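Local coordinates for hypothetical protein EF3068 (Enterococcus faecalis, PDB 2B6C) that is predicted to be a DNA alkylation repair enzyme of the AlkD-like family, although its activity has not been established, at residues T6-Q10 with E70-V74; L44-S48 with D77-Q81. All coordinates share one frame; numbering follows the deposited sequence.

Contact 1 (T6-Q10 with E70-V74); sequences TLQFQ and EYQYV
Phe9 meets Tyr71 twice, through its backbone and through its ring. Its amide N donates a nearly straight hydrogen bond to Tyr71 OH (2.8 Å, N-H...O 172°), so the phenol acts here as acceptor and its outer end is held against the extended chain, with Gln8 CA at the ring edge 3.4 Å from the same OH. The two rings, with centroids 5.0 Å apart and planes at 29°, are so far displaced that little of one lies above the other: Phe9 CD1 sits over one face of the Tyr71 ring, 3.5 Å from Tyr71 CE1. Phe9 CG lies anti to its own carbonyl carbon (chi1 -63°), which swings the ring in toward the helix. There Val74 CG2 meets its edge in plane, 3.7 Å from Phe9 CZ, and Glu70 CB approaches Phe9 CE1 obliquely. Leu7 CD1 reaches Val74 CG2 more loosely, at 4.1 Å. Glu70 touches through CB, while its carboxylate accepts the backbone N-H groups of Ala30, Gly31 and Ile32. A cation-pi contact with Lys66 also involves Tyr71. The arrangement is an extended N-terminal segment running obliquely along helix 69-81 in an all-helical, probably AlkD-like, repeat fold.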
ATOM      1  N   THR B   6      -0.024   8.461 -22.417  1.00 41.73           N
ATOM      2  CA  THR B   6       0.505   7.087 -22.705  1.00 41.82           C
ATOM      3  C   THR B   6       2.028   7.084 -22.755  1.00 41.06           C
ATOM      4  O   THR B   6       2.647   7.676 -23.656  1.00 41.64           O
ATOM      5  CB  THR B   6      -0.084   6.506 -24.001  1.00 41.63           C
ATOM      6  OG1 THR B   6      -1.501   6.394 -23.833  1.00 42.98           O
ATOM      7  CG2 THR B   6       0.515   5.111 -24.330  1.00 41.64           C
ATOM      8  N   LEU B   7       2.611   6.430 -21.751  1.00 39.60           N
ATOM      9  CA  LEU B   7       4.049   6.252 -21.632  1.00 37.41           C
ATOM     10  C   LEU B   7       4.615   5.744 -22.958  1.00 36.50           C
ATOM     11  O   LEU B   7       4.077   4.809 -23.564  1.00 36.08           O
ATOM     12  CB  LEU B   7       4.328   5.238 -20.531  1.00 37.24           C
ATOM     13  CG  LEU B   7       5.426   5.407 -19.493  1.00 36.37           C
ATOM     14  CD1 LEU B   7       5.792   4.033 -19.072  1.00 34.52           C
ATOM     15  CD2 LEU B   7       6.646   6.154 -19.985  1.00 34.64           C
ATOM     16  N   GLN B   8       5.682   6.396 -23.411  1.00 35.41           N
ATOM     17  CA  GLN B   8       6.389   6.009 -24.621  1.00 34.93           C
ATOM     18  C   GLN B   8       7.867   5.883 -24.337  1.00 33.51           C
ATOM     19  O   GLN B   8       8.510   6.835 -23.913  1.00 33.27           O
ATOM     20  CB  GLN B   8       6.202   7.034 -25.717  1.00 35.47           C
ATOM     21  CG  GLN B   8       4.805   7.083 -26.252  1.00 39.71           C
ATOM     22  CD  GLN B   8       4.779   7.147 -27.761  1.00 46.86           C
ATOM     23  OE1 GLN B   8       3.735   6.920 -28.376  1.00 50.74           O
ATOM     24  NE2 GLN B   8       5.933   7.437 -28.377  1.00 47.88           N
ATOM     25  N   PHE B   9       8.404   4.699 -24.560  1.00 31.52           N
ATOM     26  CA  PHE B   9       9.818   4.513 -24.364  1.00 30.44           C
ATOM     27  C   PHE B   9      10.591   4.917 -25.622  1.00 30.77           C
ATOM     28  O   PHE B   9      10.119   4.757 -26.750  1.00 30.00           O
ATOM     29  CB  PHE B   9      10.144   3.084 -23.967  1.00 28.89           C
ATOM     30  CG  PHE B   9       9.536   2.661 -22.654  1.00 26.69           C
ATOM     31  CD1 PHE B   9       8.695   1.555 -22.599  1.00 24.85           C
ATOM     32  CD2 PHE B   9       9.798   3.366 -21.481  1.00 25.00           C
ATOM     33  CE1 PHE B   9       8.127   1.155 -21.384  1.00 25.23           C
ATOM     34  CE2 PHE B   9       9.237   2.971 -20.261  1.00 23.67           C
ATOM     35  CZ  PHE B   9       8.406   1.872 -20.221  1.00 25.20           C
ATOM     36  N   GLN B  10      11.776   5.471 -25.393  1.00 31.09           N
ATOM     37  CA  GLN B  10      12.711   5.781 -26.455  1.00 31.35           C
ATOM     38  C   GLN B  10      13.499   4.521 -26.805  1.00 30.81           C
ATOM     39  O   GLN B  10      14.004   3.827 -25.922  1.00 30.90           O
ATOM     40  CB  GLN B  10      13.650   6.902 -26.000  1.00 31.64           C
ATOM     41  CG  GLN B  10      14.058   7.823 -27.125  1.00 35.41           C
ATOM     42  CD  GLN B  10      12.851   8.447 -27.842  1.00 38.62           C
ATOM     43  OE1 GLN B  10      12.827   8.523 -29.075  1.00 39.98           O
ATOM     44  NE2 GLN B  10      11.846   8.883 -27.071  1.00 37.28           N
ATOM     45  N   GLU B  70       8.720  -4.335 -22.889  1.00 14.31           N
ATOM     46  CA  GLU B  70       8.678  -3.505 -21.661  1.00 14.67           C
ATOM     47  C   GLU B  70       7.251  -2.967 -21.341  1.00 13.97           C
ATOM     48  O   GLU B  70       6.929  -2.702 -20.190  1.00 14.43           O
ATOM     49  CB  GLU B  70       9.717  -2.389 -21.746  1.00 14.04           C
ATOM     50  CG  GLU B  70      11.155  -2.905 -21.887  1.00 13.97           C
ATOM     51  CD  GLU B  70      11.651  -2.903 -23.323  1.00 12.12           C
ATOM     52  OE1 GLU B  70      10.864  -3.149 -24.262  1.00 13.18           O
ATOM     53  OE2 GLU B  70      12.850  -2.654 -23.528  1.00 14.30           O
ATOM     54  N   TYR B  71       6.404  -2.841 -22.358  1.00 13.85           N
ATOM     55  CA  TYR B  71       5.008  -2.473 -22.149  1.00 14.61           C
ATOM     56  C   TYR B  71       4.187  -3.556 -21.472  1.00 14.83           C
ATOM     57  O   TYR B  71       3.238  -3.230 -20.753  1.00 13.76           O
ATOM     58  CB  TYR B  71       4.362  -2.052 -23.453  1.00 14.67           C
ATOM     59  CG  TYR B  71       4.978  -0.768 -23.994  1.00 17.35           C
ATOM     60  CD1 TYR B  71       4.862   0.454 -23.286  1.00 16.80           C
ATOM     61  CD2 TYR B  71       5.665  -0.767 -25.202  1.00 16.27           C
ATOM     62  CE1 TYR B  71       5.407   1.631 -23.788  1.00 13.67           C
ATOM     63  CE2 TYR B  71       6.242   0.403 -25.697  1.00 14.16           C
ATOM     64  CZ  TYR B  71       6.106   1.594 -24.989  1.00 16.87           C
ATOM     65  OH  TYR B  71       6.681   2.734 -25.512  1.00 18.02           O
ATOM     66  N   GLN B  72       4.545  -4.833 -21.676  1.00 14.38           N
ATOM     67  CA  GLN B  72       3.891  -5.917 -20.885  1.00 14.71           C
ATOM     68  C   GLN B  72       4.322  -5.806 -19.439  1.00 14.59           C
ATOM     69  O   GLN B  72       3.513  -6.041 -18.534  1.00 14.77           O
ATOM     70  CB  GLN B  72       4.174  -7.338 -21.403  1.00 14.64           C
ATOM     71  CG  GLN B  72       3.444  -7.729 -22.663  1.00 13.01           C
ATOM     72  CD  GLN B  72       4.152  -7.284 -23.911  1.00 11.64           C
ATOM     73  OE1 GLN B  72       3.777  -6.272 -24.524  1.00 14.23           O
ATOM     74  NE2 GLN B  72       5.155  -8.039 -24.324  1.00  8.99           N
ATOM     75  N   TYR B  73       5.578  -5.400 -19.216  1.00 14.35           N
ATOM     76  CA  TYR B  73       6.096  -5.240 -17.852  1.00 14.31           C
ATOM     77  C   TYR B  73       5.395  -4.077 -17.175  1.00 14.76           C
ATOM     78  O   TYR B  73       5.094  -4.156 -15.980  1.00 15.40           O
ATOM     79  CB  TYR B  73       7.606  -4.978 -17.812  1.00 13.90           C
ATOM     80  CG  TYR B  73       8.499  -6.034 -18.445  1.00 13.66           C
ATOM     81  CD1 TYR B  73       8.087  -7.374 -18.553  1.00 10.25           C
ATOM     82  CD2 TYR B  73       9.807  -5.692 -18.884  1.00 14.32           C
ATOM     83  CE1 TYR B  73       8.911  -8.328 -19.116  1.00 10.52           C
ATOM     84  CE2 TYR B  73      10.647  -6.643 -19.460  1.00 13.30           C
ATOM     85  CZ  TYR B  73      10.201  -7.970 -19.557  1.00 12.69           C
ATOM     86  OH  TYR B  73      11.038  -8.922 -20.092  1.00 12.44           O
ATOM     87  N   VAL B  74       5.160  -2.996 -17.947  1.00 14.06           N
ATOM     88  CA  VAL B  74       4.340  -1.878 -17.511  1.00 13.25           C
ATOM     89  C   VAL B  74       2.924  -2.310 -17.159  1.00 12.93           C
ATOM     90  O   VAL B  74       2.446  -1.998 -16.068  1.00 13.58           O
ATOM     91  CB  VAL B  74       4.328  -0.667 -18.506  1.00 12.58           C
ATOM     92  CG1 VAL B  74       3.288   0.389 -18.049  1.00 11.85           C
ATOM     93  CG2 VAL B  74       5.711  -0.072 -18.607  1.00 12.51           C
TER

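Contact 2 (L44-S48 with D77-Q81); sequences LLKES and DLALQ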
ATOM      1  N   LEU B  44       3.264   7.323 -13.943  1.00 16.16           N
ATOM      2  CA  LEU B  44       2.097   6.639 -14.463  1.00 16.14           C
ATOM      3  C   LEU B  44       1.534   5.673 -13.420  1.00 15.83           C
ATOM      4  O   LEU B  44       0.310   5.569 -13.260  1.00 15.35           O
ATOM      5  CB  LEU B  44       2.427   5.898 -15.789  1.00 17.56           C
ATOM      6  CG  LEU B  44       1.348   4.949 -16.313  1.00 17.03           C
ATOM      7  CD1 LEU B  44       0.320   5.730 -17.093  1.00 19.75           C
ATOM      8  CD2 LEU B  44       2.033   3.932 -17.182  1.00 17.96           C
ATOM      9  N   LEU B  45       2.417   4.955 -12.717  1.00 16.10           N
ATOM     10  CA  LEU B  45       1.962   4.006 -11.715  1.00 16.24           C
ATOM     11  C   LEU B  45       1.251   4.755 -10.577  1.00 17.29           C
ATOM     12  O   LEU B  45       0.247   4.282 -10.061  1.00 16.75           O
ATOM     13  CB  LEU B  45       3.111   3.117 -11.204  1.00 15.72           C
ATOM     14  CG  LEU B  45       3.709   2.192 -12.289  1.00 17.58           C
ATOM     15  CD1 LEU B  45       4.905   1.417 -11.735  1.00 19.28           C
ATOM     16  CD2 LEU B  45       2.699   1.213 -12.858  1.00 19.57           C
ATOM     17  N   LYS B  46       1.786   5.913 -10.200  1.00 17.17           N
ATOM     18  CA  LYS B  46       1.182   6.737  -9.157  0.50 18.45           C
ATOM     19  C   LYS B  46      -0.240   7.177  -9.530  1.00 18.43           C
ATOM     20  O   LYS B  46      -1.153   7.070  -8.728  1.00 19.05           O
ATOM     21  CB  LYS B  46       2.072   7.948  -8.850  0.50 17.86           C
ATOM     22  CG  LYS B  46       1.421   9.047  -8.002  0.50 19.32           C
ATOM     23  CD  LYS B  46       2.326  10.286  -7.866  0.50 19.17           C
ATOM     24  CE  LYS B  46       3.571  10.009  -7.049  0.50 20.01           C
ATOM     25  NZ  LYS B  46       4.230  11.266  -6.563  0.50 21.06           N
ATOM     26  N   GLU B  47      -0.437   7.683 -10.747  1.00 18.70           N
ATOM     27  CA  GLU B  47      -1.762   8.189 -11.112  0.50 18.81           C
ATOM     28  C   GLU B  47      -2.768   7.063 -11.372  1.00 18.53           C
ATOM     29  O   GLU B  47      -3.962   7.285 -11.282  1.00 18.96           O
ATOM     30  CB  GLU B  47      -1.703   9.225 -12.262  0.50 19.49           C
ATOM     31  CG  GLU B  47      -2.130   8.747 -13.649  0.50 18.69           C
ATOM     32  CD  GLU B  47      -2.555   9.886 -14.577  0.50 19.30           C
ATOM     33  OE1 GLU B  47      -2.228  11.056 -14.269  0.50 21.24           O
ATOM     34  OE2 GLU B  47      -3.215   9.614 -15.613  0.50 17.57           O
ATOM     35  N   SER B  48      -2.267   5.860 -11.656  1.00 17.29           N
ATOM     36  CA  SER B  48      -3.121   4.715 -11.952  1.00 16.13           C
ATOM     37  C   SER B  48      -4.061   4.365 -10.783  1.00 15.34           C
ATOM     38  O   SER B  48      -5.170   3.920 -11.009  1.00 14.89           O
ATOM     39  CB  SER B  48      -2.286   3.506 -12.341  1.00 15.40           C
ATOM     40  OG  SER B  48      -1.695   2.920 -11.180  1.00 13.38           O
ATOM     41  N   ASP B  77       2.966  -4.244 -13.873  1.00 14.64           N
ATOM     42  CA  ASP B  77       3.214  -3.279 -12.781  1.00 13.96           C
ATOM     43  C   ASP B  77       1.933  -2.509 -12.434  1.00 14.31           C
ATOM     44  O   ASP B  77       1.681  -2.234 -11.282  1.00 12.82           O
ATOM     45  CB  ASP B  77       4.343  -2.277 -13.124  1.00 14.15           C
ATOM     46  CG  ASP B  77       5.732  -2.839 -12.880  1.00 14.75           C
ATOM     47  OD1 ASP B  77       5.879  -3.908 -12.217  1.00 16.09           O
ATOM     48  OD2 ASP B  77       6.697  -2.205 -13.366  1.00 18.60           O
ATOM     49  N   LEU B  78       1.130  -2.166 -13.437  1.00 14.00           N
ATOM     50  CA  LEU B  78      -0.151  -1.505 -13.169  1.00 14.78           C
ATOM     51  C   LEU B  78      -1.078  -2.367 -12.303  1.00 15.79           C
ATOM     52  O   LEU B  78      -1.742  -1.868 -11.375  1.00 15.61           O
ATOM     53  CB  LEU B  78      -0.880  -1.111 -14.465  1.00 14.32           C
ATOM     54  CG  LEU B  78      -0.262   0.078 -15.199  1.00 15.02           C
ATOM     55  CD1 LEU B  78      -0.820   0.166 -16.621  1.00 11.77           C
ATOM     56  CD2 LEU B  78      -0.564   1.379 -14.456  1.00 13.42           C
ATOM     57  N   ALA B  79      -1.101  -3.653 -12.614  1.00 15.97           N
ATOM     58  CA  ALA B  79      -1.876  -4.617 -11.880  1.00 16.59           C
ATOM     59  C   ALA B  79      -1.284  -4.817 -10.490  1.00 16.27           C
ATOM     60  O   ALA B  79      -1.994  -4.768  -9.484  1.00 15.94           O
ATOM     61  CB  ALA B  79      -1.947  -5.955 -12.667  1.00 15.84           C
ATOM     62  N   LEU B  80       0.023  -5.024 -10.426  1.00 17.64           N
ATOM     63  CA  LEU B  80       0.704  -5.198  -9.145  1.00 18.12           C
ATOM     64  C   LEU B  80       0.511  -4.011  -8.180  1.00 18.29           C
ATOM     65  O   LEU B  80       0.266  -4.196  -6.995  1.00 17.30           O
ATOM     66  CB  LEU B  80       2.193  -5.384  -9.383  1.00 19.16           C
ATOM     67  CG  LEU B  80       2.701  -6.805  -9.426  1.00 24.09           C
ATOM     68  CD1 LEU B  80       4.020  -6.765 -10.204  1.00 27.25           C
ATOM     69  CD2 LEU B  80       2.901  -7.246  -7.951  1.00 28.27           C
ATOM     70  N   GLN B  81       0.662  -2.796  -8.700  1.00 18.50           N
ATOM     71  CA  GLN B  81       0.481  -1.571  -7.903  1.00 19.61           C
ATOM     72  C   GLN B  81      -0.939  -1.359  -7.379  1.00 18.44           C
ATOM     73  O   GLN B  81      -1.131  -0.694  -6.372  1.00 19.42           O
ATOM     74  CB  GLN B  81       0.903  -0.333  -8.719  1.00 19.84           C
ATOM     75  CG  GLN B  81       2.412  -0.204  -8.956  1.00 25.29           C
ATOM     76  CD  GLN B  81       3.293  -0.631  -7.774  1.00 31.54           C
ATOM     77  OE1 GLN B  81       3.802  -1.766  -7.729  1.00 35.80           O
ATOM     78  NE2 GLN B  81       3.494   0.275  -6.831  1.00 31.49           N
TER
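Leu45 packs between Asp77, Leu78 and Gln81, spanning one turn of the opposing helix. Its two methyls straddle Asp77 CB, with Leu45 CD2 3.9 Å and Leu45 CD1 4.0 Å from that carbon. CD2 also presses on Leu78 CD2 at 3.6 Å, and CD1 also stands 4.1 Å from Gln81 CG. With CG anti to the carbonyl carbon (chi1 -65°), Leu45 directs its isobutyl end at the other helix. Gln81 runs at about a right angle to it and touches with its aliphatic portion. One turn further along, Ser48 CB makes a tight contact with Leu78 CD2 (3.5 Å), so this methyl is wedged between Leu45 and Ser48; Leu44 CG is only a distant neighbour of it.

No hydrogen bond joins the two segments directly. Ser48 OG instead bonds back to Leu45 O at 2.6 Å, with its oxygen tilted 27° from the carbonyl plane. Asn82 ND2, just past the second segment, bonds both Leu78 O, on its own side, and Ser48 OG, so it bridges to helix 34-48. Asp77 OD2 forms a salt bridge with Arg37 NH1 of helix 34-48, a second, charged link between the helices.

The short helical segments cross at -47° with their axes 9.6 Å apart, placing helix 34-48 against helix 69-81. Helix 53-65 lines the Leu44 and Leu78 side with Tyr63 and Ile60, and helix 104-120 backs Ala79 through Trp110 and Phe113.

Overall arrangement
Contacts 1 and 2 share helix 69-81, the first using its N-terminal part and the second its C-terminal part, and their centres lie 12 Å apart on the same side of the chain's centre. Along the chain the segments alternate: 6-10, 44-48, 70-74, 77-81. The two contacts touch through Leu44 CD2, which packs 3.9 Å from Val74 CG1 and 4.2 Å from Leu7 CD1. Helix 69-81, the N-terminal loop and helix 34-48 are thus joined through a shared apolar cluster round Leu44, which Tyr63 of helix 53-65 also touches. Both contacts lie among the first helices of the array, consistent with an AlkD-like fold.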